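Beta-galactosidase (Trichoderma reesei, PDB 3OGV) probably catalyses the hydrolysis of terminal non-reducing beta-D-galactose residues in beta-D-galactosides, as a member of glycosyl hydrolase family 35. Local coordinates at residues G239-F244 with V277-G282; I321-G326 with Y342-S347; A247-W252 with C295-N300. All coordinates share one frame; numbering follows the deposited sequence. Where two conformers were deposited one is given.

Contacts 1 and 2 illustrate how a TIM-barrel glycosidase builds its sugar pocket from chain that follows the barrel strands; contact 3 packs a loop on helix 292-298 outside that pocket. Contacts 1 and 3 alternate along the sequence, 239-244 and 247-252 being followed by 277-282 and 295-300, whereas contact 2 opens only afterwards. Centres lie about 11 Å apart for contacts 1 and 2, 12 Å for contacts 1 and 3, and 14 Å for contacts 2 and 3. Strands 236-239, 275-280 and 318-321 adjoin in one parallel run, so contacts 1 and 2 share a sheet and both touch the bound thiogalactoside. Contact 3 meets contact 1 through Trp252 and Leu242.

Contact 1: G239-F244 with V277-G282; sequences GYPLGF and VEFQGG. With PTQ (2-phenylethyl 1-thio-beta-D-galactopyranoside), chain E.
Gly239 and Phe279 sit side by side as a parallel beta bridge, and two backbone bonds set their register. Gly239 N donates to Glu278 O at 2.9 Å, and Gln280 N donates to Gly239 O at 2.9 Å. A side chain on Gly239 would collide with the ring of Phe279, one face of which lies against Gly239 O.

Hydrogen bonds of the Gln280 side-chain amide form the second group. Gln280 sends CG anti to its backbone N (chi1 -176°), then bends at chi2, bringing the amide to the type I turn Tyr240-Gly243. Its OE1 accepts from Leu242 N at 3.1 Å, in the carbonyl plane and fairly straight at 164°. NE2 donates to Gly243 O at 2.9 Å and to Gly282 O at 3.0 Å, both near the amide plane, and the three bonds fix the amide's rotation. A leucine in its place would probably leave Leu242 N and Gly243 O without these mates and the turn less firmly held.

A third group, centred on the Glu278 carboxylate, reaches the ligand. Tyr240 OH donates to Glu278 OE1 at 2.7 Å on the anti side, ring and carboxylate planes standing 80° apart. The same OE1 lies beside the anomeric carbon, 3.1 Å from PTQ C1, while OE2 accepts from PTQ O2, hydrogen-bonds Asn215 and forms a salt bridge with Arg114. Tyr240, Arg114 and Asn215 hold the carboxylate of this galactose-binding residue against the sugar.

Among apolar contacts, Pro241 CG meets Phe279 CZ at 3.8 Å and Tyr240 CD2 packs on Gln280 CB; the backbone N of Gln280 lies over one face of the Tyr240 ring.

Strand 275-280 runs between strands 236-239 and 318-321 of the barrel sheet, and helix 301-313 packs on Pro241, Leu242 and Phe279.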
loop_
_atom_site.group_PDB
_atom_site.type_symbol
_atom_site.label_atom_id
_atom_site.label_comp_id
_atom_site.label_asym_id
_atom_site.label_seq_id
_atom_site.Cartn_x
_atom_site.Cartn_y
_atom_site.Cartn_z
ATOM N N GLY A 239 -0.305 14.897 3.493
ATOM C CA GLY A 239 0.030 15.640 2.336
ATOM C C GLY A 239 -0.100 14.791 1.084
ATOM O O GLY A 239 0.581 13.797 0.993
ATOM N N TYR A 240 -0.932 15.253 0.154
ATOM C CA TYR A 240 -1.038 14.608 -1.151
ATOM C C TYR A 240 -1.034 15.713 -2.192
ATOM O O TYR A 240 -2.052 16.048 -2.832
ATOM C CB TYR A 240 -2.309 13.728 -1.250
ATOM C CG TYR A 240 -2.274 12.540 -0.356
ATOM C CD1 TYR A 240 -2.747 12.598 0.945
ATOM C CD2 TYR A 240 -1.705 11.346 -0.792
ATOM C CE1 TYR A 240 -2.727 11.467 1.778
ATOM C CE2 TYR A 240 -1.752 10.184 -0.004
ATOM C CZ TYR A 240 -2.228 10.275 1.313
ATOM O OH TYR A 240 -2.223 9.119 2.068
ATOM N N PRO A 241 0.121 16.378 -2.388
ATOM C CA PRO A 241 0.111 17.638 -3.097
ATOM C C PRO A 241 -0.183 17.542 -4.554
ATOM O O PRO A 241 -0.639 18.569 -5.105
ATOM C CB PRO A 241 1.553 18.171 -2.860
ATOM C CG PRO A 241 2.300 17.115 -2.251
ATOM C CD PRO A 241 1.395 16.036 -1.733
ATOM N N LEU A 242 -0.011 16.353 -5.170
ATOM C CA LEU A 242 -0.319 16.248 -6.607
ATOM C C LEU A 242 -1.711 15.675 -6.791
ATOM O O LEU A 242 -2.115 15.463 -7.944
ATOM C CB LEU A 242 0.777 15.590 -7.426
ATOM C CG LEU A 242 2.000 16.643 -7.609
ATOM C CD1 LEU A 242 2.653 17.208 -6.362
ATOM C CD2 LEU A 242 2.940 16.090 -8.574
ATOM N N GLY A 243 -2.411 15.367 -5.723
ATOM C CA GLY A 243 -3.743 14.774 -5.931
ATOM C C GLY A 243 -3.703 13.335 -6.374
ATOM O O GLY A 243 -2.668 12.631 -6.365
ATOM N N PHE A 244 -4.867 12.874 -6.827
ATOM C CA PHE A 244 -5.020 11.452 -7.083
ATOM C C PHE A 244 -5.342 11.082 -8.487
ATOM O O PHE A 244 -5.519 9.854 -8.756
ATOM C CB PHE A 244 -6.074 10.837 -6.129
ATOM C CG PHE A 244 -5.802 11.082 -4.710
ATOM C CD1 PHE A 244 -6.443 12.128 -4.018
ATOM C CD2 PHE A 244 -4.764 10.332 -4.036
ATOM C CE1 PHE A 244 -6.132 12.303 -2.644
ATOM C CE2 PHE A 244 -4.485 10.545 -2.675
ATOM C CZ PHE A 244 -5.151 11.519 -2.025
ATOM N N VAL A 277 1.906 12.105 8.889
ATOM C CA VAL A 277 1.494 10.781 9.225
ATOM C C VAL A 277 1.012 10.063 7.917
ATOM O O VAL A 277 1.085 8.816 7.917
ATOM C CB VAL A 277 0.376 10.807 10.300
ATOM C CG1 VAL A 277 -0.221 9.370 10.550
ATOM C CG2 VAL A 277 1.080 11.276 11.552
ATOM N N GLU A 278 0.631 10.787 6.880
ATOM C CA GLU A 278 0.515 10.175 5.544
ATOM C C GLU A 278 1.083 11.182 4.613
ATOM O O GLU A 278 0.634 12.355 4.522
ATOM C CB GLU A 278 -0.935 9.892 5.131
ATOM C CG GLU A 278 -1.638 8.945 6.032
ATOM C CD GLU A 278 -3.110 8.874 5.598
ATOM O OE1 GLU A 278 -3.428 9.046 4.440
ATOM O OE2 GLU A 278 -3.886 8.435 6.455
ATOM N N PHE A 279 2.063 10.782 3.781
ATOM C CA PHE A 279 2.514 11.657 2.728
ATOM C C PHE A 279 2.566 10.830 1.415
ATOM O O PHE A 279 2.978 9.637 1.435
ATOM C CB PHE A 279 3.944 12.259 2.997
ATOM C CG PHE A 279 4.254 13.395 2.034
ATOM C CD1 PHE A 279 3.724 14.648 2.198
ATOM C CD2 PHE A 279 4.983 13.124 0.862
ATOM C CE1 PHE A 279 3.979 15.642 1.297
ATOM C CE2 PHE A 279 5.214 14.041 -0.073
ATOM C CZ PHE A 279 4.706 15.315 0.101
ATOM N N GLN A 280 2.177 11.457 0.339
ATOM C CA GLN A 280 1.982 10.799 -0.980
ATOM C C GLN A 280 3.109 9.890 -1.418
ATOM O O GLN A 280 4.280 10.373 -1.584
ATOM C CB GLN A 280 1.774 11.895 -1.992
ATOM C CG GLN A 280 1.477 11.445 -3.369
ATOM C CD GLN A 280 0.574 12.395 -4.080
ATOM O OE1 GLN A 280 0.657 13.621 -3.954
ATOM N NE2 GLN A 280 -0.320 11.824 -4.959
ATOM N N GLY A 281 2.825 8.619 -1.554
ATOM C CA GLY A 281 3.719 7.579 -2.110
ATOM C C GLY A 281 3.126 7.003 -3.403
ATOM O O GLY A 281 3.761 6.061 -3.950
ATOM N N GLY A 282 2.002 7.513 -3.887
ATOM C CA GLY A 282 1.401 7.048 -5.143
ATOM C C GLY A 282 0.047 7.669 -5.195
ATOM O O GLY A 282 -0.187 8.810 -4.723
HETATM C C1 PTQ E . -6.230 9.710 3.290
HETATM O O1 PTQ E . -6.408 9.494 1.867
HETATM S S1 PTQ E . -7.143 11.265 3.667
HETATM C C2 PTQ E . -6.760 8.609 4.144
HETATM O O2 PTQ E . -6.488 8.803 5.504
HETATM C C3 PTQ E . -6.306 7.220 3.693
HETATM O O3 PTQ E . -7.031 6.231 4.362
HETATM C C4 PTQ E . -6.403 7.090 2.185
HETATM O O4 PTQ E . -7.835 7.049 1.888
HETATM C C5 PTQ E . -5.765 8.199 1.426
HETATM O O5 PTQ E . -5.356 7.079 -0.609
HETATM C C6 PTQ E . -5.925 8.329 -0.053
HETATM C C7 PTQ E . -6.251 12.458 2.638
HETATM C C8 PTQ E . -6.958 13.782 2.515
HETATM C C9 PTQ E . -6.231 14.716 1.633
HETATM C C10 PTQ E . -6.500 14.731 0.269
HETATM C C11 PTQ E . -5.739 15.593 -0.549
HETATM C C12 PTQ E . -4.731 16.400 0.024
HETATM C C13 PTQ E . -4.484 16.317 1.372
HETATM C C14 PTQ E . -5.169 15.472 2.148
#

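Contact 2: I321-G326 with Y342-S347; sequences IYMTFG and YDYGAS. With PTQ (2-phenylethyl 1-thio-beta-D-galactopyranoside), chain E.
Tyr344 reaches across to Tyr322 and Met323, and its side chain, carried by the type I' turn Asp343-Ala346, can be read outward atom by atom. CB rests beside Met323 CB and CG. At Tyr344 CG the methionine side chain comes nearest, Met323 CG standing 3.6 Å away and over the ring face in a CH-pi contact. CD2 lies 3.5 Å from Met323 N, which belongs to the cis peptide bond joining it to Tyr322. CE2 then passes Tyr322 O at 3.4 Å. CZ approaches Tyr322 CD1 at 3.7 Å, where the edge of the Tyr322 ring addresses the Tyr344 face in an offset edge-to-face pair with planes at 75°. At the tip, Tyr344 OH donates to PTQ O5, the hydroxymethyl oxygen of the sugar, at 2.7 Å. In the turn itself, Asp343 OD2 accepts from Gly345 N in an Asx turn.

Met323 SD makes Met-aromatic contacts with the rings of both Tyr342 and Tyr344. Tyr322 OH donates to Tyr342 OH at 2.9 Å, and Tyr342 OH is hydrogen-bonded in turn to Glu122 OE1. The three phenols thus divide the work: Tyr344 bonds the galactose hydroxymethyl, Tyr322 packs on the sugar, and Tyr342, in the second shell, probably helps position Glu122, a galactose-binding residue.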
loop_
_atom_site.group_PDB
_atom_site.type_symbol
_atom_site.label_atom_id
_atom_site.label_comp_id
_atom_site.label_asym_id
_atom_site.label_seq_id
_atom_site.Cartn_x
_atom_site.Cartn_y
_atom_site.Cartn_z
ATOM N N ILE A 321 5.165 7.217 4.520
ATOM C CA ILE A 321 4.821 7.183 3.041
ATOM C C ILE A 321 3.639 6.194 2.766
ATOM O O ILE A 321 3.755 5.009 2.970
ATOM C CB ILE A 321 6.083 6.722 2.258
ATOM C CG1 ILE A 321 7.304 7.660 2.557
ATOM C CG2 ILE A 321 5.755 6.709 0.744
ATOM C CD1 ILE A 321 7.079 9.139 2.428
ATOM N N TYR A 322 2.546 6.840 2.318
ATOM C CA TYR A 322 1.288 6.087 2.065
ATOM C C TYR A 322 1.092 6.080 0.534
ATOM O O TYR A 322 0.962 7.135 -0.085
ATOM C CB TYR A 322 0.130 6.883 2.697
ATOM C CG TYR A 322 -1.211 6.110 2.577
ATOM C CD1 TYR A 322 -1.844 5.994 1.348
ATOM C CD2 TYR A 322 -1.773 5.505 3.692
ATOM C CE1 TYR A 322 -3.047 5.224 1.253
ATOM C CE2 TYR A 322 -2.985 4.759 3.623
ATOM C CZ TYR A 322 -3.543 4.606 2.349
ATOM O OH TYR A 322 -4.719 3.811 2.295
ATOM N N MET A 323 1.102 4.894 -0.097
ATOM C CA MET A 323 1.465 3.543 0.363
ATOM C C MET A 323 2.995 3.259 0.103
ATOM O O MET A 323 3.541 3.920 -0.828
ATOM C CB MET A 323 0.696 2.468 -0.438
ATOM C CG MET A 323 -0.842 2.473 -0.198
ATOM S SD MET A 323 -1.323 2.288 1.529
ATOM C CE MET A 323 -0.882 0.541 1.845
ATOM N N THR A 324 3.549 2.369 0.862
ATOM C CA THR A 324 4.917 1.843 0.513
ATOM C C THR A 324 4.765 0.466 -0.146
ATOM O O THR A 324 5.410 0.258 -1.194
ATOM C CB THR A 324 5.831 1.822 1.751
ATOM O OG1 THR A 324 5.968 3.220 2.104
ATOM C CG2 THR A 324 7.191 1.279 1.405
ATOM N N PHE A 325 3.862 -0.395 0.367
ATOM C CA PHE A 325 3.447 -1.589 -0.361
ATOM C C PHE A 325 1.910 -1.617 -0.262
ATOM O O PHE A 325 1.397 -1.591 0.844
ATOM C CB PHE A 325 3.991 -2.893 0.305
ATOM C CG PHE A 325 3.352 -4.122 -0.198
ATOM C CD1 PHE A 325 3.560 -4.576 -1.492
ATOM C CD2 PHE A 325 2.471 -4.807 0.617
ATOM C CE1 PHE A 325 2.903 -5.751 -1.925
ATOM C CE2 PHE A 325 1.858 -5.957 0.185
ATOM C CZ PHE A 325 2.046 -6.419 -1.125
ATOM N N GLY A 326 1.272 -1.648 -1.416
ATOM C CA GLY A 326 -0.231 -1.569 -1.513
ATOM C C GLY A 326 -0.943 -2.890 -1.418
ATOM O O GLY A 326 -1.991 -3.010 -0.762
ATOM N N TYR A 342 -4.481 -2.815 -5.698
ATOM C CA TYR A 342 -4.154 -1.608 -4.859
ATOM C C TYR A 342 -2.600 -1.391 -4.984
ATOM O O TYR A 342 -1.934 -1.046 -4.025
ATOM C CB TYR A 342 -4.576 -1.784 -3.375
ATOM C CG TYR A 342 -4.708 -0.452 -2.661
ATOM C CD1 TYR A 342 -5.527 0.528 -3.119
ATOM C CD2 TYR A 342 -3.973 -0.248 -1.458
ATOM C CE1 TYR A 342 -5.739 1.760 -2.383
ATOM C CE2 TYR A 342 -4.181 0.940 -0.710
ATOM C CZ TYR A 342 -5.007 1.890 -1.198
ATOM O OH TYR A 342 -5.237 3.035 -0.424
ATOM N N ASP A 343 -2.062 -1.582 -6.201
ATOM C CA ASP A 343 -0.591 -1.337 -6.344
ATOM C C ASP A 343 -0.249 0.087 -5.964
ATOM O O ASP A 343 0.841 0.279 -5.374
ATOM C CB ASP A 343 -0.236 -1.625 -7.823
ATOM C CG ASP A 343 1.276 -1.220 -8.143
ATOM O OD1 ASP A 343 2.064 -2.204 -8.054
ATOM O OD2 ASP A 343 1.475 -0.075 -8.443
ATOM N N TYR A 344 -1.120 1.014 -6.200
ATOM C CA TYR A 344 -0.985 2.389 -5.738
ATOM C C TYR A 344 0.173 3.156 -6.451
ATOM O O TYR A 344 0.344 4.317 -6.224
ATOM C CB TYR A 344 -0.775 2.490 -4.188
ATOM C CG TYR A 344 -1.354 3.740 -3.570
ATOM C CD1 TYR A 344 -2.741 3.811 -3.253
ATOM C CD2 TYR A 344 -0.531 4.821 -3.216
ATOM C CE1 TYR A 344 -3.266 4.954 -2.622
ATOM C CE2 TYR A 344 -1.051 5.959 -2.592
ATOM C CZ TYR A 344 -2.396 6.030 -2.345
ATOM O OH TYR A 344 -2.878 7.157 -1.757
ATOM N N GLY A 345 0.835 2.506 -7.457
ATOM C CA GLY A 345 2.062 3.162 -7.993
ATOM C C GLY A 345 3.178 3.180 -6.914
ATOM O O GLY A 345 4.117 4.000 -7.115
ATOM N N ALA A 346 3.105 2.379 -5.914
ATOM C CA ALA A 346 4.029 2.488 -4.715
ATOM C C ALA A 346 5.467 2.062 -5.062
ATOM O O ALA A 346 5.738 1.374 -6.082
ATOM C CB ALA A 346 3.505 1.675 -3.560
ATOM N N SER A 347 6.368 2.363 -4.144
ATOM C CA SER A 347 7.768 1.975 -4.321
ATOM C C SER A 347 7.952 0.494 -4.359
ATOM O O SER A 347 8.921 0.021 -5.038
ATOM C CB SER A 347 8.638 2.629 -3.248
ATOM O OG SER A 347 8.265 2.232 -1.949
HETATM C C1 PTQ E . -6.230 9.710 3.290
HETATM O O1 PTQ E . -6.408 9.494 1.867
HETATM S S1 PTQ E . -7.143 11.265 3.667
HETATM C C2 PTQ E . -6.760 8.609 4.144
HETATM O O2 PTQ E . -6.488 8.803 5.504
HETATM C C3 PTQ E . -6.306 7.220 3.693
HETATM O O3 PTQ E . -7.031 6.231 4.362
HETATM C C4 PTQ E . -6.403 7.090 2.185
HETATM O O4 PTQ E . -7.835 7.049 1.888
HETATM C C5 PTQ E . -5.765 8.199 1.426
HETATM O O5 PTQ E . -5.356 7.079 -0.609
HETATM C C6 PTQ E . -5.925 8.329 -0.053
HETATM C C7 PTQ E . -6.251 12.458 2.638
HETATM C C8 PTQ E . -6.958 13.782 2.515
HETATM C C9 PTQ E . -6.231 14.716 1.633
HETATM C C10 PTQ E . -6.500 14.731 0.269
HETATM C C11 PTQ E . -5.739 15.593 -0.549
HETATM C C12 PTQ E . -4.731 16.400 0.024
HETATM C C13 PTQ E . -4.484 16.317 1.372
HETATM C C14 PTQ E . -5.169 15.472 2.148
HETATM O O HOH W 1 6.030 4.276 -2.011
HETATM O O HOH W 2 2.006 -1.926 -4.062
#

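Contact 3: A247-W252 with C295-N300; sequences AHPSAW and CSALVN. With MAN (alpha-D-mannopyranose), chain B.
Pro249 is seated on the end of helix 292-298, against Ala297 and Leu298. Its CB touches Ala297 CB at 3.8 Å and lies 3.6 Å from Leu298 N, which sets the CB edge of the pyrrolidine against the last turn of the helix. Leu298 answers with CG anti to its backbone N (chi1 174°); this carries CD1 under the type I turn His248-Ala251, where it comes within 3.5 Å of Pro249 O. The same carbonyl receives a CA-H...O contact from Leu298 CA, nearly straight at 165°.

Trp252 turns its indole toward this junction without touching Leu298 closely. Its NE1 donates to a water at 2.9 Å, and that water lies 2.8 Å from both Pro249 O and Leu298 O and can donate to each, so the turn, the indole and the helix end meet around one solvent molecule. Beyond the two segments, the indole meets Phe307 of helix 301-313 edge to face and Arg448 in a cation-pi contact.

Asn300 adopts the crowded position, with CG between the backbone N and the carbonyl carbon (chi1 70°). From there OD1 caps Phe303 N at the start of helix 301-313, and ND2 donates to O4 of the bound mannose at 3.2 Å and, weakly, to its O3. Val299 centres an inverse gamma turn between the two helices.

No direct hydrogen bond crosses between 247-252 and 295-300. The match rests on van der Waals packing, a weak CH donor and the shared water, while the Cys246-Cys295 disulfide ties the residue just before one segment covalently to the first residue of the other.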
loop_
_atom_site.group_PDB
_atom_site.type_symbol
_atom_site.label_atom_id
_atom_site.label_comp_id
_atom_site.label_asym_id
_atom_site.label_seq_id
_atom_site.Cartn_x
_atom_site.Cartn_y
_atom_site.Cartn_z
ATOM N N ALA A 247 -3.929 11.396 -14.788
ATOM C CA ALA A 247 -4.076 11.657 -16.225
ATOM C C ALA A 247 -2.882 12.213 -16.954
ATOM O O ALA A 247 -2.640 11.888 -18.139
ATOM C CB ALA A 247 -5.276 12.580 -16.462
ATOM N N HIS A 248 -2.090 13.009 -16.235
ATOM C CA HIS A 248 -0.971 13.782 -16.836
ATOM C C HIS A 248 0.259 13.638 -15.919
ATOM O O HIS A 248 0.597 14.585 -15.160
ATOM C CB HIS A 248 -1.388 15.250 -16.952
ATOM C CG HIS A 248 -2.534 15.440 -17.857
ATOM N ND1 HIS A 248 -3.754 15.960 -17.461
ATOM C CD2 HIS A 248 -2.638 15.148 -19.173
ATOM C CE1 HIS A 248 -4.570 15.975 -18.508
ATOM N NE2 HIS A 248 -3.916 15.498 -19.559
ATOM N N PRO A 249 0.955 12.534 -16.015
ATOM C CA PRO A 249 1.998 12.254 -15.031
ATOM C C PRO A 249 3.225 13.136 -15.101
ATOM O O PRO A 249 3.966 13.131 -14.149
ATOM C CB PRO A 249 2.421 10.786 -15.317
ATOM C CG PRO A 249 1.770 10.485 -16.673
ATOM C CD PRO A 249 0.719 11.445 -16.965
ATOM N N SER A 250 3.398 13.888 -16.180
ATOM C CA SER A 250 4.490 14.843 -16.280
ATOM C C SER A 250 4.131 16.182 -15.666
ATOM O O SER A 250 5.018 17.013 -15.463
ATOM C CB SER A 250 4.968 14.972 -17.710
ATOM O OG SER A 250 5.646 13.788 -18.091
ATOM N N ALA A 251 2.841 16.464 -15.447
ATOM C CA ALA A 251 2.389 17.820 -15.081
ATOM C C ALA A 251 2.473 18.013 -13.574
ATOM O O ALA A 251 1.884 17.220 -12.803
ATOM C CB ALA A 251 0.943 18.054 -15.556
ATOM N N TRP A 252 3.245 19.013 -13.142
ATOM C CA TRP A 252 3.318 19.379 -11.784
ATOM C C TRP A 252 2.847 20.855 -11.762
ATOM O O TRP A 252 3.668 21.811 -11.997
ATOM C CB TRP A 252 4.760 19.349 -11.194
ATOM C CG TRP A 252 5.371 17.995 -11.028
ATOM C CD1 TRP A 252 4.879 16.769 -11.442
ATOM C CD2 TRP A 252 6.607 17.741 -10.410
ATOM N NE1 TRP A 252 5.758 15.762 -11.098
ATOM C CE2 TRP A 252 6.840 16.338 -10.475
ATOM C CE3 TRP A 252 7.584 18.563 -9.798
ATOM C CZ2 TRP A 252 8.001 15.749 -9.929
ATOM C CZ3 TRP A 252 8.698 17.972 -9.266
ATOM C CH2 TRP A 252 8.935 16.605 -9.350
ATOM N N CYS A 295 0.148 5.915 -12.492
ATOM C CA CYS A 295 0.293 6.558 -11.199
ATOM C C CYS A 295 1.782 6.547 -10.767
ATOM O O CYS A 295 2.219 7.500 -10.127
ATOM C CB CYS A 295 -0.570 5.835 -10.172
ATOM S SG CYS A 295 -2.354 5.981 -10.544
ATOM N N SER A 296 2.495 5.454 -11.003
ATOM C CA SER A 296 3.900 5.348 -10.593
ATOM C C SER A 296 4.733 6.382 -11.407
ATOM O O SER A 296 5.816 6.729 -10.908
ATOM C CB SER A 296 4.434 3.926 -10.737
ATOM O OG SER A 296 4.774 3.651 -12.132
ATOM N N ALA A 297 4.318 6.739 -12.622
ATOM C CA ALA A 297 5.042 7.738 -13.437
ATOM C C ALA A 297 4.818 9.141 -12.890
ATOM O O ALA A 297 5.691 10.020 -12.972
ATOM C CB ALA A 297 4.650 7.681 -14.876
ATOM N N LEU A 298 3.659 9.405 -12.276
ATOM C CA LEU A 298 3.411 10.710 -11.648
ATOM C C LEU A 298 4.203 10.731 -10.338
ATOM O O LEU A 298 5.026 11.667 -10.172
ATOM C CB LEU A 298 1.931 10.880 -11.306
ATOM C CG LEU A 298 1.575 12.143 -10.507
ATOM C CD1 LEU A 298 1.865 13.387 -11.364
ATOM C CD2 LEU A 298 0.030 12.054 -10.078
ATOM N N VAL A 299 4.052 9.776 -9.451
ATOM C CA VAL A 299 4.763 9.809 -8.152
ATOM C C VAL A 299 6.015 8.971 -8.279
ATOM O O VAL A 299 6.173 7.878 -7.764
ATOM C CB VAL A 299 3.798 9.300 -6.992
ATOM C CG1 VAL A 299 4.520 9.502 -5.660
ATOM C CG2 VAL A 299 2.495 10.059 -7.043
ATOM N N ASN A 300 6.922 9.527 -9.098
ATOM C CA ASN A 300 8.134 8.803 -9.460
ATOM C C ASN A 300 9.353 9.209 -8.664
ATOM O O ASN A 300 9.240 9.882 -7.605
ATOM C CB ASN A 300 8.419 8.929 -10.990
ATOM C CG ASN A 300 8.843 10.304 -11.374
ATOM O OD1 ASN A 300 8.781 11.275 -10.555
ATOM N ND2 ASN A 300 9.147 10.491 -12.685
HETATM C C1 MAN B . 10.701 6.557 -17.319
HETATM C C2 MAN B . 10.359 8.050 -17.255
HETATM C C3 MAN B . 9.987 8.352 -15.802
HETATM C C4 MAN B . 8.872 7.432 -15.339
HETATM C C5 MAN B . 9.210 5.920 -15.519
HETATM C C6 MAN B . 7.764 5.333 -15.558
HETATM O O2 MAN B . 9.275 8.341 -18.105
HETATM O O3 MAN B . 9.529 9.668 -15.714
HETATM O O4 MAN B . 8.740 7.564 -13.899
HETATM O O5 MAN B . 9.685 5.698 -16.873
HETATM O O6 MAN B . 8.074 3.949 -15.591
HETATM O O HOH W 3 6.067 13.181 -12.304
#